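Local atomic coordinates of protein NRD1 (Saccharomyces cerevisiae, PDB entry 3CLJ), a protein that binds the phosphorylated C-terminal domain of RNA polymerase II through its CTD-interacting domain and belongs to the Nrd1-Nab3-Sen1 termination complex. Residues F3-V7 / K41-I46; H35-E39 / P87-A93; P54-K58 / D107-S112. One frame throughout, in Å; residues are numbered along the deposited sequence. Where two conformers were deposited one is given.

Interaction 1: F3-V7 / K41-I46; sequences FQNFV and KIISLI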
loop_
_atom_site.group_PDB
_atom_site.type_symbol
_atom_site.label_atom_id
_atom_site.label_comp_id
_atom_site.label_asym_id
_atom_site.label_seq_id
_atom_site.Cartn_x
_atom_site.Cartn_y
_atom_site.Cartn_z
ATOM N N PHE A 3 -1.822 6.472 -18.085
ATOM C CA PHE A 3 -0.746 6.048 -17.241
ATOM C C PHE A 3 0.110 7.226 -16.794
ATOM O O PHE A 3 0.441 7.340 -15.614
ATOM C CB PHE A 3 0.129 4.933 -17.848
ATOM C CG PHE A 3 1.110 4.383 -16.837
ATOM C CD1 PHE A 3 0.645 3.696 -15.705
ATOM C CD2 PHE A 3 2.464 4.644 -16.947
ATOM C CE1 PHE A 3 1.519 3.234 -14.733
ATOM C CE2 PHE A 3 3.343 4.188 -15.981
ATOM C CZ PHE A 3 2.887 3.479 -14.878
ATOM N N GLN A 4 0.476 8.087 -17.742
ATOM C CA GLN A 4 1.248 9.267 -17.405
ATOM C C GLN A 4 0.557 10.124 -16.358
ATOM O O GLN A 4 1.228 10.646 -15.492
ATOM C CB GLN A 4 1.623 10.104 -18.642
ATOM C CG GLN A 4 3.120 10.027 -19.037
ATOM C CD GLN A 4 4.062 9.716 -17.856
ATOM O OE1 GLN A 4 3.991 10.334 -16.760
ATOM N NE2 GLN A 4 4.899 8.709 -18.053
ATOM N N ASN A 5 -0.768 10.268 -16.440
ATOM C CA ASN A 5 -1.568 10.934 -15.384
ATOM C C ASN A 5 -1.445 10.202 -14.034
ATOM O O ASN A 5 -1.379 10.843 -12.976
ATOM C CB ASN A 5 -3.047 11.056 -15.832
ATOM C CG ASN A 5 -3.909 11.919 -14.899
ATOM O OD1 ASN A 5 -3.634 12.070 -13.712
ATOM N ND2 ASN A 5 -5.000 12.460 -15.448
ATOM N N PHE A 6 -1.437 8.865 -14.060
ATOM C CA PHE A 6 -1.254 8.075 -12.850
ATOM C C PHE A 6 0.108 8.347 -12.163
ATOM O O PHE A 6 0.171 8.587 -10.958
ATOM C CB PHE A 6 -1.387 6.574 -13.133
ATOM C CG PHE A 6 -1.248 5.719 -11.881
ATOM C CD1 PHE A 6 -2.363 5.432 -11.079
ATOM C CD2 PHE A 6 0.010 5.226 -11.477
ATOM C CE1 PHE A 6 -2.242 4.635 -9.927
ATOM C CE2 PHE A 6 0.130 4.447 -10.345
ATOM C CZ PHE A 6 -1.012 4.161 -9.554
ATOM N N VAL A 7 1.169 8.310 -12.963
ATOM C CA VAL A 7 2.535 8.614 -12.505
ATOM C C VAL A 7 2.613 10.014 -11.876
ATOM O O VAL A 7 3.035 10.135 -10.719
ATOM C CB VAL A 7 3.576 8.423 -13.653
ATOM C CG1 VAL A 7 4.951 8.927 -13.264
ATOM C CG2 VAL A 7 3.667 6.995 -14.029
ATOM N N LYS A 41 2.938 -2.711 -13.549
ATOM C CA LYS A 41 3.636 -1.442 -13.399
ATOM C C LYS A 41 2.940 -0.412 -12.462
ATOM O O LYS A 41 3.581 0.562 -12.040
ATOM C CB LYS A 41 4.083 -0.865 -14.771
ATOM C CG LYS A 41 3.023 -0.230 -15.648
ATOM C CD LYS A 41 3.663 0.218 -16.998
ATOM C CE LYS A 41 2.559 0.723 -17.973
ATOM N NZ LYS A 41 2.955 1.214 -19.361
ATOM N N ILE A 42 1.653 -0.618 -12.160
ATOM C CA ILE A 42 0.959 0.151 -11.116
ATOM C C ILE A 42 1.529 -0.262 -9.744
ATOM O O ILE A 42 1.853 0.606 -8.898
ATOM C CB ILE A 42 -0.588 -0.074 -11.149
ATOM C CG1 ILE A 42 -1.216 0.619 -12.407
ATOM C CG2 ILE A 42 -1.244 0.292 -9.749
ATOM C CD1 ILE A 42 -2.480 -0.072 -12.982
ATOM N N ILE A 43 1.678 -1.568 -9.564
ATOM C CA ILE A 43 2.105 -2.179 -8.309
ATOM C C ILE A 43 3.586 -1.843 -8.003
ATOM O O ILE A 43 3.890 -1.389 -6.881
ATOM C CB ILE A 43 1.754 -3.721 -8.293
ATOM C CG1 ILE A 43 0.204 -3.925 -8.275
ATOM C CG2 ILE A 43 2.476 -4.487 -7.145
ATOM C CD1 ILE A 43 -0.464 -3.576 -6.948
ATOM N N SER A 44 4.457 -1.998 -8.994
ATOM C CA SER A 44 5.886 -1.635 -8.845
ATOM C C SER A 44 6.033 -0.159 -8.469
ATOM O O SER A 44 6.736 0.180 -7.497
ATOM C CB SER A 44 6.748 -2.049 -10.065
ATOM O OG SER A 44 6.670 -1.102 -11.119
ATOM N N LEU A 45 5.287 0.713 -9.138
ATOM C CA LEU A 45 5.335 2.120 -8.773
ATOM C C LEU A 45 4.911 2.457 -7.344
ATOM O O LEU A 45 5.590 3.248 -6.678
ATOM C CB LEU A 45 4.665 3.027 -9.812
ATOM C CG LEU A 45 4.804 4.553 -9.597
ATOM C CD1 LEU A 45 6.302 5.032 -9.532
ATOM C CD2 LEU A 45 4.032 5.371 -10.700
ATOM N N ILE A 46 3.812 1.860 -6.858
ATOM C CA ILE A 46 3.322 2.175 -5.527
ATOM C C ILE A 46 4.217 1.551 -4.455
ATOM O O ILE A 46 4.348 2.097 -3.380
ATOM C CB ILE A 46 1.771 1.892 -5.342
ATOM C CG1 ILE A 46 1.436 0.391 -5.196
ATOM C CG2 ILE A 46 0.946 2.649 -6.448
ATOM C CD1 ILE A 46 -0.060 0.070 -4.906
#
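This is an apolar helix-to-helix contact, with one lysine laid over an aromatic ring, between the first helix of the CTD-interacting domain (3-11) and helix 39-52. F3, F6 and V7 face K41, I42, L45 and I46. The two short segments run nearly parallel, 14° apart, with their axes 11.7 Å from each other. At that spacing the backbones stay well separated, and large side chains fill the gap. No hydrogen bond crosses it.

CG of F3 is anti to its backbone N (chi1 -171°), which carries the ring across. K41 lies over one face of this ring. Its chain is extended beyond CG, and CE sits 3.9 Å from the F3 ring centroid, almost on the ring normal. The ammonium follows over the same face, with NZ 4.5 Å from the F3 centroid, a cation-pi contact. I42 CG1 lies farther off, at the edge of the F3 ring.

The F6 ring enters deeper. Its CZ meets I42 CG2 at 3.9 Å and I46 CG2 at 4.0 Å; the I46 methyl lies at the ring edge. L45 CD2 is also at this edge and approaches F6 CE2. The same L45 methyl touches V7 CG2 at 3.7 Å, so one leucine branch serves both F6 and V7.

Helix 22-34 adds to the packing: F3, I42 and F6 all touch it, and the rings of F6 and Y31 meet with their planes about 35° apart. I46 also packs on I64, I65 and I68 of helix 58-77, while I43 turns from helix 3-11 to helix 90-111.

Interaction 2: H35-E39 / P87-A93; sequences HIDIE and PGTCAHA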
loop_
_atom_site.group_PDB
_atom_site.type_symbol
_atom_site.label_atom_id
_atom_site.label_comp_id
_atom_site.label_asym_id
_atom_site.label_seq_id
_atom_site.Cartn_x
_atom_site.Cartn_y
_atom_site.Cartn_z
ATOM N N HIS A 35 -7.538 -0.616 -14.926
ATOM C CA HIS A 35 -6.397 -1.003 -15.739
ATOM C C HIS A 35 -5.672 -2.158 -15.033
ATOM O O HIS A 35 -4.456 -2.121 -14.829
ATOM C CB HIS A 35 -5.472 0.217 -15.969
ATOM C CG HIS A 35 -6.132 1.369 -16.683
ATOM N ND1 HIS A 35 -6.198 1.465 -18.055
ATOM C CD2 HIS A 35 -6.756 2.475 -16.206
ATOM C CE1 HIS A 35 -6.846 2.568 -18.395
ATOM N NE2 HIS A 35 -7.198 3.200 -17.290
ATOM N N ILE A 36 -6.430 -3.189 -14.655
ATOM C CA ILE A 36 -5.854 -4.386 -14.042
ATOM C C ILE A 36 -4.838 -5.066 -14.992
ATOM O O ILE A 36 -3.852 -5.665 -14.535
ATOM C CB ILE A 36 -6.963 -5.377 -13.550
ATOM C CG1 ILE A 36 -7.650 -4.829 -12.288
ATOM C CG2 ILE A 36 -6.409 -6.785 -13.269
ATOM C CD1 ILE A 36 -9.108 -5.267 -12.166
ATOM N N ASP A 37 -5.064 -4.947 -16.303
ATOM C CA ASP A 37 -4.149 -5.546 -17.309
ATOM C C ASP A 37 -2.676 -5.078 -17.152
ATOM O O ASP A 37 -1.767 -5.873 -17.284
ATOM C CB ASP A 37 -4.702 -5.438 -18.761
ATOM C CG ASP A 37 -4.684 -3.996 -19.339
ATOM O OD1 ASP A 37 -5.080 -2.988 -18.701
ATOM O OD2 ASP A 37 -4.299 -3.875 -20.515
ATOM N N ILE A 38 -2.473 -3.796 -16.822
ATOM C CA ILE A 38 -1.141 -3.260 -16.535
ATOM C C ILE A 38 -0.840 -3.126 -15.014
ATOM O O ILE A 38 0.001 -2.315 -14.612
ATOM C CB ILE A 38 -0.856 -1.929 -17.323
ATOM C CG1 ILE A 38 -1.953 -0.905 -17.022
ATOM C CG2 ILE A 38 -0.625 -2.224 -18.887
ATOM C CD1 ILE A 38 -1.490 0.513 -17.090
ATOM N N GLU A 39 -1.487 -3.949 -14.177
ATOM C CA GLU A 39 -1.263 -3.896 -12.737
ATOM C C GLU A 39 0.223 -4.019 -12.393
ATOM O O GLU A 39 0.667 -3.519 -11.362
ATOM C CB GLU A 39 -2.027 -5.002 -11.986
ATOM C CG GLU A 39 -1.752 -6.428 -12.451
ATOM C CD GLU A 39 -0.451 -7.053 -11.905
ATOM O OE1 GLU A 39 -0.024 -8.118 -12.430
ATOM O OE2 GLU A 39 0.116 -6.483 -10.962
ATOM N N PRO A 87 0.785 -12.135 -14.606
ATOM C CA PRO A 87 0.751 -10.675 -14.694
ATOM C C PRO A 87 -0.523 -10.176 -15.370
ATOM O O PRO A 87 -1.019 -10.819 -16.295
ATOM C CB PRO A 87 2.000 -10.350 -15.513
ATOM C CG PRO A 87 2.976 -11.432 -15.102
ATOM C CD PRO A 87 2.119 -12.670 -14.949
ATOM N N GLY A 88 -1.057 -9.051 -14.888
ATOM C CA GLY A 88 -2.334 -8.539 -15.395
ATOM C C GLY A 88 -3.563 -9.135 -14.702
ATOM O O GLY A 88 -4.659 -9.085 -15.248
ATOM N N THR A 89 -3.376 -9.736 -13.524
ATOM C CA THR A 89 -4.492 -10.113 -12.641
ATOM C C THR A 89 -4.372 -9.459 -11.242
ATOM O O THR A 89 -3.257 -9.124 -10.787
ATOM C CB THR A 89 -4.675 -11.665 -12.483
ATOM O OG1 THR A 89 -3.590 -12.236 -11.735
ATOM C CG2 THR A 89 -4.834 -12.371 -13.833
ATOM N N CYS A 90 -5.514 -9.294 -10.562
ATOM C CA CYS A 90 -5.564 -8.899 -9.155
ATOM C C CYS A 90 -4.835 -9.863 -8.219
ATOM O O CYS A 90 -4.271 -9.439 -7.228
ATOM C CB CYS A 90 -7.017 -8.749 -8.667
ATOM S SG CYS A 90 -8.016 -7.527 -9.543
ATOM N N ALA A 91 -4.882 -11.153 -8.516
ATOM C CA ALA A 91 -4.215 -12.150 -7.688
ATOM C C ALA A 91 -2.692 -11.934 -7.676
ATOM O O ALA A 91 -2.065 -11.974 -6.622
ATOM C CB ALA A 91 -4.560 -13.548 -8.171
ATOM N N HIS A 92 -2.124 -11.682 -8.849
ATOM C CA HIS A 92 -0.691 -11.427 -9.013
ATOM C C HIS A 92 -0.302 -10.117 -8.280
ATOM O O HIS A 92 0.680 -10.086 -7.526
ATOM C CB HIS A 92 -0.352 -11.368 -10.503
ATOM C CG HIS A 92 1.088 -11.090 -10.784
ATOM N ND1 HIS A 92 1.535 -9.870 -11.258
ATOM C CD2 HIS A 92 2.187 -11.872 -10.654
ATOM C CE1 HIS A 92 2.848 -9.913 -11.396
ATOM N NE2 HIS A 92 3.266 -11.118 -11.049
ATOM N N ALA A 93 -1.085 -9.063 -8.508
ATOM C CA ALA A 93 -0.874 -7.778 -7.852
ATOM C C ALA A 93 -0.759 -7.956 -6.340
ATOM O O ALA A 93 0.181 -7.431 -5.727
ATOM C CB ALA A 93 -1.992 -6.787 -8.212
#
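E39 receives two hydrogen bonds from the segment 87-93, both on its OE1. H92 ND1 donates to E39 OE1 at 2.6 Å. The backbone N of G88 donates to the same E39 OE1 at 2.8 Å. The histidine comes on the syn side of the carboxylate, 19° out of its plane, and the G88 N-H uses the anti lone pair. The carboxylate and the imidazole are steeply turned, their planes 68° apart. E39 is buried, so the two donors probably help to stabilise its negative charge.

The shape of E39 brings the carboxylate there. CG lies between the backbone N and the carbonyl carbon (chi1 55°), and the chain bends at chi2. E39 OE2 is left beside A93 CB, 3.5 Å away. P87 CA lies over one face of the H92 ring, toward its rim.

Next to this site the backbones come close. G88 CA is 3.3 Å from D37 O and 3.4 Å from I36 O; the latter is a CA-H...O contact. G88 has positive phi, and its lack of a side chain lets the D37 and I36 carbonyls come this close. Farther out, I36 CD1 packs against C90 SG at 3.6 Å. I36, E39 and A93 also touch Y72 of helix 58-77.

Two helix starts meet in this contact. I38 is the N-cap of helix 39-52. T89 is the N-cap of helix 90-111; its OG1 accepts from H92 N at 3.3 Å and is also bonded to K86 O. The arrangement is a His-carboxylate hydrogen bond joining the first turns of two helices in the all-helical CID fold.

Interaction 3: P54-K58 / D107-S112; sequences PDSHK and DAIAKS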
loop_
_atom_site.group_PDB
_atom_site.type_symbol
_atom_site.label_atom_id
_atom_site.label_comp_id
_atom_site.label_asym_id
_atom_site.label_seq_id
_atom_site.Cartn_x
_atom_site.Cartn_y
_atom_site.Cartn_z
ATOM N N PRO A 54 9.346 10.603 1.501
ATOM C CA PRO A 54 9.730 11.183 2.824
ATOM C C PRO A 54 9.228 10.346 4.041
ATOM O O PRO A 54 8.189 9.657 3.964
ATOM C CB PRO A 54 9.077 12.584 2.781
ATOM C CG PRO A 54 9.038 12.908 1.297
ATOM C CD PRO A 54 8.690 11.604 0.618
ATOM N N ASP A 55 9.945 10.382 5.150
ATOM C CA ASP A 55 9.547 9.654 6.378
ATOM C C ASP A 55 8.092 9.902 6.794
ATOM O O ASP A 55 7.341 8.973 7.084
ATOM C CB ASP A 55 10.465 10.048 7.565
ATOM C CG ASP A 55 11.909 9.585 7.373
ATOM O OD1 ASP A 55 12.204 9.028 6.275
ATOM O OD2 ASP A 55 12.725 9.779 8.319
ATOM N N SER A 56 7.722 11.173 6.872
ATOM C CA SER A 56 6.369 11.558 7.296
ATOM C C SER A 56 5.278 11.042 6.272
ATOM O O SER A 56 4.104 10.869 6.620
ATOM C CB SER A 56 6.319 13.068 7.493
ATOM O OG SER A 56 6.274 13.692 6.206
ATOM N N HIS A 57 5.717 10.761 5.048
ATOM C CA HIS A 57 4.908 10.290 3.955
ATOM C C HIS A 57 4.715 8.747 3.893
ATOM O O HIS A 57 3.901 8.242 3.104
ATOM C CB HIS A 57 5.454 10.849 2.609
ATOM C CG HIS A 57 5.173 12.314 2.382
ATOM N ND1 HIS A 57 5.221 13.257 3.380
ATOM C CD2 HIS A 57 4.835 12.991 1.255
ATOM C CE1 HIS A 57 4.950 14.452 2.886
ATOM N NE2 HIS A 57 4.707 14.317 1.593
ATOM N N LYS A 58 5.421 7.991 4.728
ATOM C CA LYS A 58 5.297 6.528 4.693
ATOM C C LYS A 58 3.895 6.005 5.031
ATOM O O LYS A 58 3.437 5.054 4.405
ATOM C CB LYS A 58 6.321 5.881 5.625
ATOM C CG LYS A 58 7.764 6.209 5.299
ATOM C CD LYS A 58 8.328 5.227 4.279
ATOM C CE LYS A 58 9.689 5.738 3.768
ATOM N NZ LYS A 58 10.400 4.650 3.018
ATOM N N ASP A 107 10.134 -0.622 7.451
ATOM C CA ASP A 107 10.690 0.684 7.154
ATOM C C ASP A 107 9.705 1.821 7.494
ATOM O O ASP A 107 10.108 2.824 8.051
ATOM C CB ASP A 107 11.105 0.799 5.676
ATOM C CG ASP A 107 12.020 1.962 5.424
ATOM O OD1 ASP A 107 12.955 2.171 6.248
ATOM O OD2 ASP A 107 11.878 2.631 4.373
ATOM N N ALA A 108 8.438 1.682 7.118
ATOM C CA ALA A 108 7.455 2.742 7.406
ATOM C C ALA A 108 7.384 2.985 8.915
ATOM O O ALA A 108 7.373 4.143 9.346
ATOM C CB ALA A 108 6.058 2.384 6.825
ATOM N N ILE A 109 7.364 1.882 9.707
ATOM C CA ILE A 109 7.268 1.968 11.167
ATOM C C ILE A 109 8.505 2.665 11.743
ATOM O O ILE A 109 8.381 3.609 12.548
ATOM C CB ILE A 109 7.000 0.614 11.811
ATOM C CG1 ILE A 109 5.543 0.208 11.557
ATOM C CG2 ILE A 109 7.295 0.654 13.318
ATOM C CD1 ILE A 109 5.265 -1.322 11.778
ATOM N N ALA A 110 9.686 2.248 11.282
ATOM C CA ALA A 110 10.991 2.779 11.743
ATOM C C ALA A 110 11.110 4.295 11.434
ATOM O O ALA A 110 11.763 5.043 12.127
ATOM C CB ALA A 110 12.128 2.022 11.056
ATOM N N LYS A 111 10.490 4.739 10.360
ATOM C CA LYS A 111 10.602 6.126 9.986
ATOM C C LYS A 111 9.443 7.018 10.472
ATOM O O LYS A 111 9.484 8.227 10.307
ATOM C CB LYS A 111 10.784 6.191 8.476
ATOM C CG LYS A 111 12.144 5.600 8.009
ATOM C CD LYS A 111 12.210 5.558 6.471
ATOM C CE LYS A 111 13.647 5.631 5.960
ATOM N NZ LYS A 111 14.533 4.658 6.646
ATOM N N SER A 112 8.426 6.402 11.087
ATOM C CA SER A 112 7.209 7.099 11.529
ATOM C C SER A 112 7.296 7.613 12.990
ATOM O O SER A 112 7.980 7.034 13.852
ATOM C CB SER A 112 5.972 6.204 11.371
ATOM O OG SER A 112 5.650 5.999 10.017
HETATM O O HOH W 1 4.853 8.185 8.232
#
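The turn before helix 58-77 lies close against the C-terminal part of helix 90-111. D55 and K111 have CA atoms 5.2 Å apart, and the CA atoms of K58 and A108 are 5.1 Å apart. D55 to H57 have helical backbone angles. On the other side, S112 OG donates to A108 O at 2.6 Å, from above the carbonyl plane.

K58 is the main bridge. Its CB rests on A108 CB at 3.7 Å. The chain then bends at chi2 (-88°), and K58 NZ reaches D107 OD2 at 2.8 Å. This salt bridge is on the anti side of the carboxylate, tilted 32° out of its plane. K111 NZ binds the other oxygen, D107 OD1, at 3.0 Å. The two lysines also touch along their chains, through K58 CE and K111 CD. D55 CB sits against K111 O, and D55 OD1 lies beside K111 CD. One water bridges D55 O and S112 OG, with S56 O as a weaker partner.

K58 NZ also donates to S50 O of helix 39-52. The carboxylate and this carbonyl probably help to balance the charge of the buried lysine, and D107, held at both oxygens, is probably fixed in rotation.

How the interactions relate
All three interactions lie within the one CID domain. Interactions 1 and 2 are neighbours, with centres 12 Å apart. They touch through I42 CD1 and H35 O, I43 CG1 and A93 CB, and F3 CD1 and I38 CD1. Both use helix 39-52, one in its first half and one at its very start (E39). Interaction 3 is about 27 Å from interaction 2, centre to centre, on the opposite side of the chain's centre. Helix 90-111 joins them, giving its first turn to interaction 2 and its last to interaction 3. Interaction 1 closes before interaction 3 opens, while interaction 2 crosses both along the chain. Sequence-distant helices are thus tied together across the domain.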